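Glycosyl hydrolases family 2, sugar binding domain protein (Bacteroides uniformis str. 3978 T3 ii, PDB 6D1P) probably hydrolyses O-glycosidic bonds as a family 2 glycoside hydrolase, a beta-glucuronidase of a human gut bacterium. Local coordinates at residues 523-528 and 533-538. Sequence-based numbering, arbitrary orientation.
Sequences MEVNKE and GIDNFD
N536 OD1 accepts the backbone N of N526 at 2.8 Å, the donor standing 55° out of the carbonyl plane and so not on a lone pair. The other branch of the same amide reaches back along 523-528: N536 ND2 donates to E524 O at 3.2 Å, with an N-H...O angle of 142°. A third bond, from the backbone N of N536 to N526 O at 3.0 Å, makes this residue the main polar link between the segments. With CG lying between the backbone N and the carbonyl carbon (chi1 58°), the amide reaches N526 N and E524 O in the facing loop backbone. Replacing N536 with an alanine removes both amide arms and would probably leave N526 N and E524 O without these partners, and the space over one face of the F537 ring less filled. That ring carries the apolar part: M523 CG approaches F537 CZ at 3.9 Å, V525 CB lies 3.8 Å from F537 CE2, and N536 ND2 sits over one face, offset toward the rim. S551, Y552 and R555 of helix 550-564 also touch the F537 side chain. At the opposite end, K527 runs alongside D535, its NZ meeting the anti lone pair of D535 OD1 at 3.0 Å in a salt bridge. The second carboxylate oxygen, D535 OD2, accepts F537 N at 2.9 Å, so the aspartate joins the lysine to its own turn. A water donating to K527 O and G533 O adds a bridge. The arrangement is a type I beta turn from D535 to D538, begun by an Asx turn at D535 and pinned to an irregular segment of the same long loop in the TIM-barrel region.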
loop_
_atom_site.group_PDB
_atom_site.type_symbol
_atom_site.label_atom_id
_atom_site.label_comp_id
_atom_site.label_asym_id
_atom_site.label_seq_id
_atom_site.Cartn_x
_atom_site.Cartn_y
_atom_site.Cartn_z
ATOM N N MET A 523 37.155 -11.625 5.954
ATOM C CA MET A 523 37.486 -12.969 6.413
ATOM C C MET A 523 38.988 -13.202 6.272
ATOM O O MET A 523 39.558 -12.945 5.205
ATOM C CB MET A 523 36.688 -14.009 5.615
ATOM C CG MET A 523 37.078 -15.448 5.877
ATOM S SD MET A 523 37.032 -15.899 7.615
ATOM C CE MET A 523 35.365 -15.425 8.084
ATOM N N GLU A 524 39.625 -13.672 7.352
ATOM C CA GLU A 524 41.053 -13.979 7.314
ATOM C C GLU A 524 41.313 -15.176 6.408
ATOM O O GLU A 524 40.548 -16.150 6.408
ATOM C CB GLU A 524 41.583 -14.287 8.717
ATOM C CG GLU A 524 41.621 -13.108 9.687
ATOM C CD GLU A 524 42.718 -12.098 9.377
ATOM O OE1 GLU A 524 43.588 -12.365 8.508
ATOM O OE2 GLU A 524 42.697 -11.015 10.001
ATOM N N VAL A 525 42.404 -15.101 5.636
ATOM C CA VAL A 525 42.824 -16.230 4.814
ATOM C C VAL A 525 43.317 -17.357 5.715
ATOM O O VAL A 525 43.883 -17.122 6.790
ATOM C CB VAL A 525 43.909 -15.809 3.804
ATOM C CG1 VAL A 525 45.151 -15.294 4.521
ATOM C CG2 VAL A 525 44.264 -16.976 2.892
ATOM N N ASN A 526 43.092 -18.596 5.274
ATOM C CA ASN A 526 43.392 -19.791 6.059
ATOM C C ASN A 526 43.796 -20.909 5.101
ATOM O O ASN A 526 43.026 -21.253 4.201
ATOM C CB ASN A 526 42.169 -20.184 6.888
ATOM C CG ASN A 526 42.431 -21.364 7.786
ATOM O OD1 ASN A 526 43.580 -21.771 7.972
ATOM N ND2 ASN A 526 41.366 -21.921 8.359
ATOM N N LYS A 527 44.994 -21.479 5.280
ATOM C CA LYS A 527 45.576 -22.357 4.259
ATOM C C LYS A 527 45.281 -23.837 4.477
ATOM O O LYS A 527 45.572 -24.644 3.588
ATOM C CB LYS A 527 47.100 -22.156 4.168
ATOM C CG LYS A 527 47.560 -20.747 3.736
ATOM C CD LYS A 527 47.616 -20.582 2.210
ATOM C CE LYS A 527 47.352 -19.126 1.784
ATOM N NZ LYS A 527 47.129 -18.930 0.307
ATOM N N GLU A 528 44.699 -24.214 5.610
ATOM C CA GLU A 528 44.355 -25.613 5.859
ATOM C C GLU A 528 43.326 -26.146 4.867
ATOM O O GLU A 528 42.366 -26.820 5.255
ATOM C CB GLU A 528 43.824 -25.779 7.277
ATOM C CG GLU A 528 44.811 -25.370 8.358
ATOM C CD GLU A 528 44.169 -24.503 9.427
ATOM O OE1 GLU A 528 44.839 -23.557 9.904
ATOM O OE2 GLU A 528 42.989 -24.760 9.776
ATOM N N GLY A 533 41.679 -27.566 -1.240
ATOM C CA GLY A 533 41.875 -26.384 -2.057
ATOM C C GLY A 533 43.108 -25.637 -1.612
ATOM O O GLY A 533 43.721 -25.954 -0.597
ATOM N N ILE A 534 43.457 -24.613 -2.392
ATOM C CA ILE A 534 44.605 -23.776 -2.051
ATOM C C ILE A 534 44.418 -23.134 -0.678
ATOM O O ILE A 534 45.269 -23.266 0.208
ATOM C CB ILE A 534 44.848 -22.725 -3.145
ATOM C CG1 ILE A 534 45.153 -23.426 -4.475
ATOM C CG2 ILE A 534 45.992 -21.787 -2.732
ATOM C CD1 ILE A 534 45.719 -22.515 -5.548
ATOM N N ASP A 535 43.307 -22.422 -0.484
ATOM C CA ASP A 535 42.952 -21.864 0.816
ATOM C C ASP A 535 41.430 -21.784 0.901
ATOM O O ASP A 535 40.720 -22.232 -0.003
ATOM C CB ASP A 535 43.619 -20.502 1.045
ATOM C CG ASP A 535 43.322 -19.502 -0.047
ATOM O OD1 ASP A 535 44.196 -18.678 -0.365
ATOM O OD2 ASP A 535 42.213 -19.525 -0.597
ATOM N N ASN A 536 40.927 -21.209 2.003
ATOM C CA ASN A 536 39.485 -21.134 2.246
ATOM C C ASN A 536 38.753 -20.279 1.222
ATOM O O ASN A 536 37.519 -20.315 1.184
ATOM C CB ASN A 536 39.204 -20.598 3.657
ATOM C CG ASN A 536 39.815 -19.213 3.899
ATOM O OD1 ASN A 536 40.930 -18.929 3.473
ATOM N ND2 ASN A 536 39.075 -18.351 4.582
ATOM N N PHE A 537 39.472 -19.520 0.405
ATOM C CA PHE A 537 38.883 -18.735 -0.670
ATOM C C PHE A 537 38.899 -19.454 -2.002
ATOM O O PHE A 537 38.249 -18.996 -2.941
ATOM C CB PHE A 537 39.616 -17.399 -0.815
ATOM C CG PHE A 537 39.491 -16.516 0.398
ATOM C CD1 PHE A 537 38.237 -16.230 0.937
ATOM C CD2 PHE A 537 40.619 -16.001 1.016
ATOM C CE1 PHE A 537 38.104 -15.429 2.070
ATOM C CE2 PHE A 537 40.497 -15.191 2.138
ATOM C CZ PHE A 537 39.231 -14.909 2.670
ATOM N N ASP A 538 39.619 -20.559 -2.106
ATOM C CA ASP A 538 39.636 -21.362 -3.323
ATOM C C ASP A 538 38.476 -22.345 -3.249
ATOM O O ASP A 538 38.615 -23.472 -2.768
ATOM C CB ASP A 538 40.969 -22.075 -3.461
ATOM C CG ASP A 538 41.113 -22.764 -4.781
ATOM O OD1 ASP A 538 40.373 -22.410 -5.727
ATOM O OD2 ASP A 538 41.969 -23.667 -4.864
HETATM O O HOH W 1 44.675 -26.975 2.280
#